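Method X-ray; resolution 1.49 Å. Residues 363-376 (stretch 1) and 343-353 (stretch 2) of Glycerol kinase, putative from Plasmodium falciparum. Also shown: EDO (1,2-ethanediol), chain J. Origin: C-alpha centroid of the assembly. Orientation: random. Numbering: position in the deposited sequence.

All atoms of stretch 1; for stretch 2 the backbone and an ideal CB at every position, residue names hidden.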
ATOM      1  N   ASP C 363      12.157  -8.460  12.015  1.00 12.51           N
ATOM      2  CA  ASP C 363      12.658  -7.713  10.824  1.00 12.99           C
ATOM      3  C   ASP C 363      11.629  -7.561   9.696  1.00 13.32           C
ATOM      4  O   ASP C 363      11.794  -6.742   8.805  1.00 14.89           O
ATOM      5  CB  ASP C 363      13.936  -8.347  10.288  1.00 13.98           C
ATOM      6  CG  ASP C 363      13.794  -9.786   9.915  1.00 16.80           C
ATOM      7  OD1 ASP C 363      13.029 -10.584  10.511  1.00 16.55           O
ATOM      8  OD2 ASP C 363      14.620 -10.174   9.040  1.00 20.47           O
ATOM      9  N   ALA C 364      10.532  -8.310   9.753  1.00 11.90           N
ATOM     10  CA  ALA C 364       9.429  -8.146   8.794  1.00 11.02           C
ATOM     11  C   ALA C 364       8.802  -6.769   8.961  1.00 10.70           C
ATOM     12  O   ALA C 364       8.585  -6.314  10.064  1.00 11.67           O
ATOM     13  CB  ALA C 364       8.394  -9.249   8.977  1.00 12.03           C
ATOM     14  N   ARG C 365       8.358  -6.216   7.831  1.00  9.43           N
ATOM     15  CA  ARG C 365       7.552  -4.991   7.836  1.00  9.44           C
ATOM     16  C   ARG C 365       6.347  -5.225   6.955  1.00  8.25           C
ATOM     17  O   ARG C 365       6.331  -6.162   6.111  1.00  9.98           O
ATOM     18  CB  ARG C 365       8.407  -3.846   7.309  1.00 10.78           C
ATOM     19  CG  ARG C 365       9.663  -3.538   8.108  1.00 12.31           C
ATOM     20  CD  ARG C 365       9.334  -3.025   9.416  1.00 14.71           C
ATOM     21  NE  ARG C 365      10.573  -2.644  10.101  1.00 19.13           N
ATOM     22  CZ  ARG C 365      11.234  -3.397  10.968  1.00 19.93           C
ATOM     23  NH1 ARG C 365      10.733  -4.525  11.354  1.00 19.88           N
ATOM     24  NH2 ARG C 365      12.361  -2.956  11.531  1.00 18.51           N
ATOM     25  N   ALA C 366       5.323  -4.400   7.082  1.00  7.96           N
ATOM     26  CA  ALA C 366       4.094  -4.596   6.315  1.00  6.86           C
ATOM     27  C   ALA C 366       4.386  -4.261   4.867  1.00  7.79           C
ATOM     28  O   ALA C 366       5.066  -3.279   4.537  1.00  9.13           O
ATOM     29  CB  ALA C 366       2.938  -3.743   6.873  1.00  8.89           C
ATOM     30  N   SER C 367       3.938  -5.163   3.971  1.00  9.37           N
ATOM     31  CA  SER C 367       4.280  -5.145   2.542  1.00  8.07           C
ATOM     32  C   SER C 367       3.020  -5.443   1.731  1.00  8.16           C
ATOM     33  O   SER C 367       2.212  -6.257   2.110  1.00 10.37           O
ATOM     34  CB  SER C 367       5.273  -6.251   2.266  1.00 10.67           C
ATOM     35  OG  SER C 367       6.369  -6.066   3.172  1.00 13.92           O
ATOM     36  N   ILE C 368       2.838  -4.743   0.613  1.00  9.56           N
ATOM     37  CA  ILE C 368       1.717  -4.962  -0.337  1.00  9.61           C
ATOM     38  C   ILE C 368       2.272  -5.309  -1.690  1.00  9.80           C
ATOM     39  O   ILE C 368       3.206  -4.629  -2.163  1.00  9.51           O
ATOM     40  CB  ILE C 368       0.780  -3.716  -0.464  1.00 10.38           C
ATOM     41  CG1 ILE C 368       0.280  -3.251   0.878  1.00 11.57           C
ATOM     42  CG2 ILE C 368      -0.468  -4.054  -1.325  1.00 13.00           C
ATOM     43  CD1 ILE C 368      -0.545  -1.992   0.934  1.00 10.33           C
ATOM     44  N   TYR C 369       1.772  -6.402  -2.280  1.00  9.33           N
ATOM     45  CA  TYR C 369       2.220  -6.877  -3.565  1.00 10.18           C
ATOM     46  C   TYR C 369       1.082  -7.007  -4.549  1.00  9.99           C
ATOM     47  O   TYR C 369      -0.066  -7.196  -4.167  1.00 11.05           O
ATOM     48  CB  TYR C 369       2.821  -8.286  -3.419  1.00 12.14           C
ATOM     49  CG  TYR C 369       3.936  -8.352  -2.448  1.00 12.11           C
ATOM     50  CD1 TYR C 369       5.226  -8.053  -2.866  1.00 14.45           C
ATOM     51  CD2 TYR C 369       3.746  -8.693  -1.098  1.00 12.73           C
ATOM     52  CE1 TYR C 369       6.314  -8.090  -1.974  1.00 15.36           C
ATOM     53  CE2 TYR C 369       4.889  -8.792  -0.227  1.00  8.99           C
ATOM     54  CZ  TYR C 369       6.106  -8.414  -0.665  1.00 12.33           C
ATOM     55  OH  TYR C 369       7.179  -8.475   0.185  1.00 14.92           O
ATOM     56  N   GLY C 370       1.416  -6.933  -5.841  1.00  8.47           N
ATOM     57  CA  GLY C 370       0.485  -7.354  -6.867  1.00  9.31           C
ATOM     58  C   GLY C 370      -0.440  -6.342  -7.430  1.00  8.48           C
ATOM     59  O   GLY C 370      -1.346  -6.701  -8.219  1.00 10.24           O
ATOM     60  N   MET C 371      -0.237  -5.063  -7.080  1.00  7.90           N
ATOM     61  CA  MET C 371      -1.173  -3.999  -7.510  1.00  9.44           C
ATOM     62  C   MET C 371      -1.010  -3.597  -8.987  1.00 10.16           C
ATOM     63  O   MET C 371       0.089  -3.555  -9.562  1.00 10.46           O
ATOM     64  CB  MET C 371      -1.049  -2.778  -6.594  1.00  9.24           C
ATOM     65  CG  MET C 371      -1.149  -3.055  -5.095  1.00 11.15           C
ATOM     66  SD  MET C 371      -1.267  -1.592  -4.113  1.00 13.14           S
ATOM     67  CE  MET C 371       0.426  -0.959  -4.214  1.00 17.08           C
ATOM     68  N   THR C 372      -2.171  -3.315  -9.568  1.00  8.94           N
ATOM     69  CA  THR C 372      -2.312  -2.746 -10.861  1.00  8.52           C
ATOM     70  C   THR C 372      -3.141  -1.457 -10.816  1.00  7.77           C
ATOM     71  O   THR C 372      -3.696  -1.092  -9.756  1.00  9.04           O
ATOM     72  CB  THR C 372      -2.942  -3.784 -11.863  1.00  8.15           C
ATOM     73  OG1 THR C 372      -4.267  -4.154 -11.460  1.00  9.76           O
ATOM     74  CG2 THR C 372      -1.974  -5.045 -12.045  1.00  9.85           C
ATOM     75  N   PHE C 373      -3.307  -0.799 -11.996  1.00  8.50           N
ATOM     76  CA  PHE C 373      -4.163   0.386 -12.030  1.00  8.99           C
ATOM     77  C   PHE C 373      -5.650   0.072 -11.679  1.00  9.73           C
ATOM     78  O   PHE C 373      -6.404   0.945 -11.198  1.00 12.06           O
ATOM     79  CB  PHE C 373      -4.063   1.138 -13.311  1.00  8.73           C
ATOM     80  CG  PHE C 373      -2.805   1.906 -13.491  1.00  8.80           C
ATOM     81  CD1 PHE C 373      -2.420   2.866 -12.605  1.00 12.25           C
ATOM     82  CD2 PHE C 373      -2.001   1.636 -14.595  1.00 10.71           C
ATOM     83  CE1 PHE C 373      -1.191   3.589 -12.796  1.00 10.65           C
ATOM     84  CE2 PHE C 373      -0.812   2.356 -14.769  1.00 11.73           C
ATOM     85  CZ  PHE C 373      -0.439   3.332 -13.921  1.00 13.04           C
ATOM     86  N   ASN C 374      -6.047  -1.177 -11.924  1.00  9.28           N
ATOM     87  CA  ASN C 374      -7.391  -1.660 -11.555  1.00 10.44           C
ATOM     88  C   ASN C 374      -7.621  -1.788 -10.030  1.00  9.81           C
ATOM     89  O   ASN C 374      -8.765  -1.760  -9.549  1.00 11.74           O
ATOM     90  CB  ASN C 374      -7.637  -2.970 -12.277  1.00 10.12           C
ATOM     91  CG  ASN C 374      -8.961  -3.640 -11.871  1.00 10.20           C
ATOM     92  OD1 ASN C 374      -8.916  -4.596 -11.098  1.00 14.85           O
ATOM     93  ND2 ASN C 374     -10.132  -3.065 -12.294  1.00 10.46           N
ATOM     94  N   THR C 375      -6.502  -1.948  -9.267  1.00  9.81           N
ATOM     95  CA  THR C 375      -6.577  -2.144  -7.799  1.00 10.34           C
ATOM     96  C   THR C 375      -7.159  -0.897  -7.155  1.00  9.28           C
ATOM     97  O   THR C 375      -6.774   0.211  -7.454  1.00 11.77           O
ATOM     98  CB  THR C 375      -5.188  -2.444  -7.215  1.00  8.73           C
ATOM     99  OG1 THR C 375      -4.628  -3.553  -7.947  1.00 10.64           O
ATOM    100  CG2 THR C 375      -5.231  -2.657  -5.645  1.00 11.69           C
ATOM    101  N   GLU C 376      -8.089  -1.135  -6.216  1.00  9.82           N
ATOM    102  CA  GLU C 376      -8.784  -0.124  -5.473  1.00 13.31           C
ATOM    103  C   GLU C 376      -8.565  -0.347  -3.999  1.00 12.78           C
ATOM    104  O   GLU C 376      -8.089  -1.398  -3.555  1.00 12.48           O
ATOM    105  CB  GLU C 376     -10.314  -0.236  -5.656  1.00 14.25           C
ATOM    106  CG  GLU C 376     -10.748  -0.220  -7.063  1.00 17.98           C
ATOM    107  CD  GLU C 376     -12.105   0.345  -7.232  1.00 22.39           C
ATOM    108  OE1 GLU C 376     -12.820   0.628  -6.209  1.00 31.32           O
ATOM    109  OE2 GLU C 376     -12.445   0.511  -8.403  1.00 32.01           O
ATOM    110  N   UNK C 343      -8.975 -10.324  -4.441  1.00 14.26           N
ATOM    111  CA  UNK C 343      -8.132  -9.156  -4.319  1.00 13.17           C
ATOM    112  C   UNK C 343      -7.398  -8.799  -5.594  1.00 16.36           C
ATOM    113  O   UNK C 343      -6.527  -7.892  -5.545  1.00 15.20           O
ATOM    114  CB  UNK C 343      -7.118  -9.372  -3.193  1.00 13.17           C
ATOM    115  N   UNK C 344      -7.765  -9.530  -6.685  1.00 16.63           N
ATOM    116  CA  UNK C 344      -7.055  -9.565  -7.982  1.00 19.67           C
ATOM    117  C   UNK C 344      -5.540  -9.816  -7.848  1.00 18.91           C
ATOM    118  O   UNK C 344      -4.686  -9.241  -8.597  1.00 23.70           O
ATOM    119  CB  UNK C 344      -7.279  -8.244  -8.721  1.00 19.67           C
ATOM    120  N   UNK C 345      -5.255 -10.760  -6.965  1.00 18.48           N
ATOM    121  CA  UNK C 345      -3.968 -11.314  -6.708  1.00 16.83           C
ATOM    122  C   UNK C 345      -3.128 -10.424  -5.805  1.00 15.82           C
ATOM    123  O   UNK C 345      -2.013 -10.783  -5.571  1.00 18.46           O
ATOM    124  CB  UNK C 345      -3.243 -11.567  -8.031  1.00 16.83           C
ATOM    125  N   UNK C 346      -3.679  -9.312  -5.348  1.00 11.60           N
ATOM    126  CA  UNK C 346      -2.961  -8.512  -4.333  1.00 10.41           C
ATOM    127  C   UNK C 346      -2.804  -9.329  -3.044  1.00 10.28           C
ATOM    128  O   UNK C 346      -3.766 -10.017  -2.599  1.00  9.94           O
ATOM    129  CB  UNK C 346      -3.702  -7.205  -4.046  1.00 10.41           C
ATOM    130  N   UNK C 347      -1.622  -9.244  -2.422  1.00  8.44           N
ATOM    131  CA  UNK C 347      -1.369  -9.844  -1.153  1.00  9.34           C
ATOM    132  C   UNK C 347      -0.837  -8.774  -0.275  1.00  8.44           C
ATOM    133  O   UNK C 347       0.036  -7.977  -0.675  1.00  9.00           O
ATOM    134  CB  UNK C 347      -0.410 -11.033  -1.251  1.00  9.34           C
ATOM    135  N   UNK C 348      -1.279  -8.816   0.944  1.00  8.25           N
ATOM    136  CA  UNK C 348      -0.868  -7.833   1.999  1.00  8.52           C
ATOM    137  C   UNK C 348      -0.308  -8.641   3.153  1.00 10.52           C
ATOM    138  O   UNK C 348      -1.071  -9.328   3.830  1.00 10.44           O
ATOM    139  CB  UNK C 348      -2.031  -6.954   2.463  1.00  8.52           C
ATOM    140  N   UNK C 349       1.003  -8.545   3.373  1.00  9.42           N
ATOM    141  CA  UNK C 349       1.608  -9.251   4.475  1.00 10.91           C
ATOM    142  C   UNK C 349       1.545  -8.283   5.653  1.00 11.86           C
ATOM    143  O   UNK C 349       2.306  -7.349   5.660  1.00 13.20           O
ATOM    144  CB  UNK C 349       3.036  -9.702   4.161  1.00 10.91           C
ATOM    145  N   UNK C 350       0.566  -8.457   6.591  1.00 13.78           N
ATOM    146  CA  UNK C 350       0.254  -7.428   7.608  1.00 15.18           C
ATOM    147  C   UNK C 350       1.270  -7.618   8.786  1.00 15.71           C
ATOM    148  O   UNK C 350       1.088  -8.536   9.696  1.00 20.34           O
ATOM    149  CB  UNK C 350      -1.193  -7.549   8.091  1.00 15.18           C
ATOM    150  N   UNK C 351       2.378  -6.936   8.656  1.00 12.50           N
ATOM    151  CA  UNK C 351       3.609  -7.178   9.521  1.00 10.64           C
ATOM    152  C   UNK C 351       4.084  -5.816  10.040  1.00  9.20           C
ATOM    153  O   UNK C 351       5.256  -5.565  10.129  1.00 11.39           O
ATOM    154  CB  UNK C 351       4.731  -7.869   8.743  1.00 10.64           C
ATOM    155  N   UNK C 352       3.131  -4.973  10.418  1.00  8.33           N
ATOM    156  CA  UNK C 352       3.489  -3.608  10.828  1.00  9.34           C
ATOM    157  C   UNK C 352       4.437  -3.627  12.030  1.00 11.06           C
ATOM    158  O   UNK C 352       5.317  -2.747  12.161  1.00 13.33           O
ATOM    159  CB  UNK C 352       2.231  -2.806  11.166  1.00  9.34           C
ATOM    160  N   UNK C 353       4.230  -4.591  12.935  1.00  9.82           N
ATOM    161  CA  UNK C 353       5.161  -4.798  14.092  1.00 10.26           C
ATOM    162  C   UNK C 353       5.917  -6.107  13.989  1.00 10.95           C
ATOM    163  O   UNK C 353       6.194  -6.760  14.970  1.00 13.23           O
ATOM    164  CB  UNK C 353       4.392  -4.774  15.414  1.00 10.26           C
TER
HETATM  165  C1  EDO J1507      -5.594  -1.727 -15.305  1.00 27.96           C
HETATM  166  O1  EDO J1507      -5.022  -2.491 -14.398  1.00 19.24           O
HETATM  167  C2  EDO J1507      -4.433  -1.198 -16.110  1.00 25.90           C
HETATM  168  O2  EDO J1507      -4.926   0.068 -16.372  1.00 40.36           O

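The backbone sets the frame. Strand 366-371 runs antiparallel to 347-349, and four backbone hydrogen bonds bind them, which need an N-H at 347 and 349 but otherwise leave the side chain free: 347 N to Tyr369 O (3.1 Å), Tyr369 N to 347 O (2.8 Å), 349 N to Ser367 O (2.9 Å) and Ser367 N to 349 O (3.2 Å).

Position 343 opens a type I' turn ending at 346, and its ideal CB has nothing of stretch 1 within 5.5 Å, so the turn alone could favour a small polar residue. It is Thr343, whose OG1 donates to the O of 346 (2.7 Å).

At 344 phi is positive (50°), which asparagine, aspartate or glycine tolerate best. CA-to-CB points toward stretch 1, however, with Asn374 OD1 4.7 Å from the ideal CB and Thr375 OG1 beyond, so a short polar group suits. The residue is Thr344, a less usual choice for such angles. Its OG1 donates to Thr343 O (2.7 Å) and receives a hydrogen bond from a water (2.6 Å from OG1) that also donates to Asn374 OD1 (3.0 Å from the water oxygen).

Position 345, at phi 80°, favours glycine, with asparagine a possible second. It is Gly345.

At 346 CA-to-CB runs sideways, yet the ideal CB lies 3.6 Å from Tyr369 O and 5.0 Å from Met371 CG, beside Ile368. A compact aliphatic residue fits, valine or isoleucine above all. Val346 touches Ile368 CG2 with CG1 (3.8 Å) and Met371 CG with CG2 (4.1 Å).

Position 347 pairs with Tyr369, its side chain on the same face as Tyr369 and Ser367. The ideal CB is 4.8 Å from Tyr369 CB, and many strand formers would serve, beta-branched or aromatic. Ile347 is found.

Position 348 pairs with Ile368 on the other face. Ile368 offers a greasy surface with Ala366 beside it, inviting an aromatic or a long aliphatic. Phe348 lays its ring face against Ile368: CG1 sits 3.7 Å from the ring centroid, almost on the normal, while Ala366 CB meets the ring edge, 4.1 Å from CE2.

At 349 the side chain returns to the face of Ser367 and Tyr369, the ideal CB 4.8 Å from Tyr369 CE2. Valine, isoleucine or threonine would suit. Val349 places CG2 4.1 Å from Tyr369 CE2, at the edge of the tyrosine ring.

Position 350 points away and has no neighbour in stretch 1; its phi of -84° permits proline, among many. It is Pro350.

At 351 the ideal CB is 3.5 Å from Arg365 O and 3.9 Å from Ala364 CB, so a small residue, alanine, serine or glycine, is the natural reading. Ala351 rests its CB 3.9 Å from Ala364 CB.

Position 352 points away at CA-to-CB, but an aromatic could reach back to Ala366. Phe352 does: Ala366 CB lies over its ring face, 3.5 Å from the centroid.

Position 353 points away, leaving its choice open; it is Ser353, whose OG is hydrogen-bonded elsewhere in the structure.

Stretch 2, residues 343-353: TTGVIFVPAFS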
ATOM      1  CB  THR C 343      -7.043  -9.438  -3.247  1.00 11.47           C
ATOM      2  OG1 THR C 343      -6.195 -10.508  -3.714  1.00 12.68           O
ATOM      3  CG2 THR C 343      -7.668  -9.720  -1.842  1.00 12.15           C
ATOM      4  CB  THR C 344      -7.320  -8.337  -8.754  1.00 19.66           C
ATOM      5  OG1 THR C 344      -6.551  -7.311  -8.207  1.00 23.94           O
ATOM      6  CG2 THR C 344      -8.752  -7.901  -8.669  1.00 25.03           C
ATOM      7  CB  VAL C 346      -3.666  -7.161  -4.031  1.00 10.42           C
ATOM      8  CG1 VAL C 346      -3.018  -6.377  -2.822  1.00  9.83           C
ATOM      9  CG2 VAL C 346      -3.643  -6.293  -5.367  1.00 13.76           C
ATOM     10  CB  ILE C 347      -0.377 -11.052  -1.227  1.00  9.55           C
ATOM     11  CG1 ILE C 347      -0.926 -12.108  -2.160  1.00 12.13           C
ATOM     12  CG2 ILE C 347       0.028 -11.552   0.161  1.00 10.41           C
ATOM     13  CD1 ILE C 347      -0.035 -13.087  -2.589  1.00 16.15           C
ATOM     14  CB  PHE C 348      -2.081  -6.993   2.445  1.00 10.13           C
ATOM     15  CG  PHE C 348      -1.764  -5.687   3.166  1.00  7.02           C
ATOM     16  CD1 PHE C 348      -2.606  -4.627   3.015  1.00 10.44           C
ATOM     17  CD2 PHE C 348      -0.723  -5.536   4.029  1.00 12.69           C
ATOM     18  CE1 PHE C 348      -2.400  -3.477   3.689  1.00 11.81           C
ATOM     19  CE2 PHE C 348      -0.457  -4.347   4.635  1.00 13.31           C
ATOM     20  CZ  PHE C 348      -1.334  -3.307   4.491  1.00 11.18           C
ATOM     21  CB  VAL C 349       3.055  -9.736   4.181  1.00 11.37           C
ATOM     22  CG1 VAL C 349       3.680 -10.394   5.405  1.00 11.70           C
ATOM     23  CG2 VAL C 349       3.111 -10.609   2.942  1.00 11.80           C
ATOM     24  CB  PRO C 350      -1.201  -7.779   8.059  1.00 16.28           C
ATOM     25  CG  PRO C 350      -1.650  -8.926   7.172  1.00 16.37           C
ATOM     26  CD  PRO C 350      -0.329  -9.597   6.749  1.00 14.12           C
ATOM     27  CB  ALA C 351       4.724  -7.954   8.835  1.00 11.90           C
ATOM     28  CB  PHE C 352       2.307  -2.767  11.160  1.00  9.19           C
ATOM     29  CG  PHE C 352       1.414  -2.451  10.030  1.00  7.54           C
ATOM     30  CD1 PHE C 352       1.718  -1.452   9.147  1.00  9.76           C
ATOM     31  CD2 PHE C 352       0.221  -3.209   9.806  1.00 10.55           C
ATOM     32  CE1 PHE C 352       0.907  -1.155   8.106  1.00 10.21           C
ATOM     33  CE2 PHE C 352      -0.552  -2.925   8.788  1.00 10.40           C
ATOM     34  CZ  PHE C 352      -0.203  -1.914   7.913  1.00 10.57           C
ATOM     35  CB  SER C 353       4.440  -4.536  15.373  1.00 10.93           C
ATOM     36  OG  SER C 353       3.522  -5.478  15.566  1.00 11.71           O
TER
HETATM   37  O   HOH W   1      -3.755  -6.429  -9.590  1.00 15.27           O
HETATM   38  O   HOH W   2      -6.636  -4.933  -9.150  1.00 28.79           O
HETATM   39  O   HOH W   3      -1.438  -9.474  -9.103  1.00 33.99           O
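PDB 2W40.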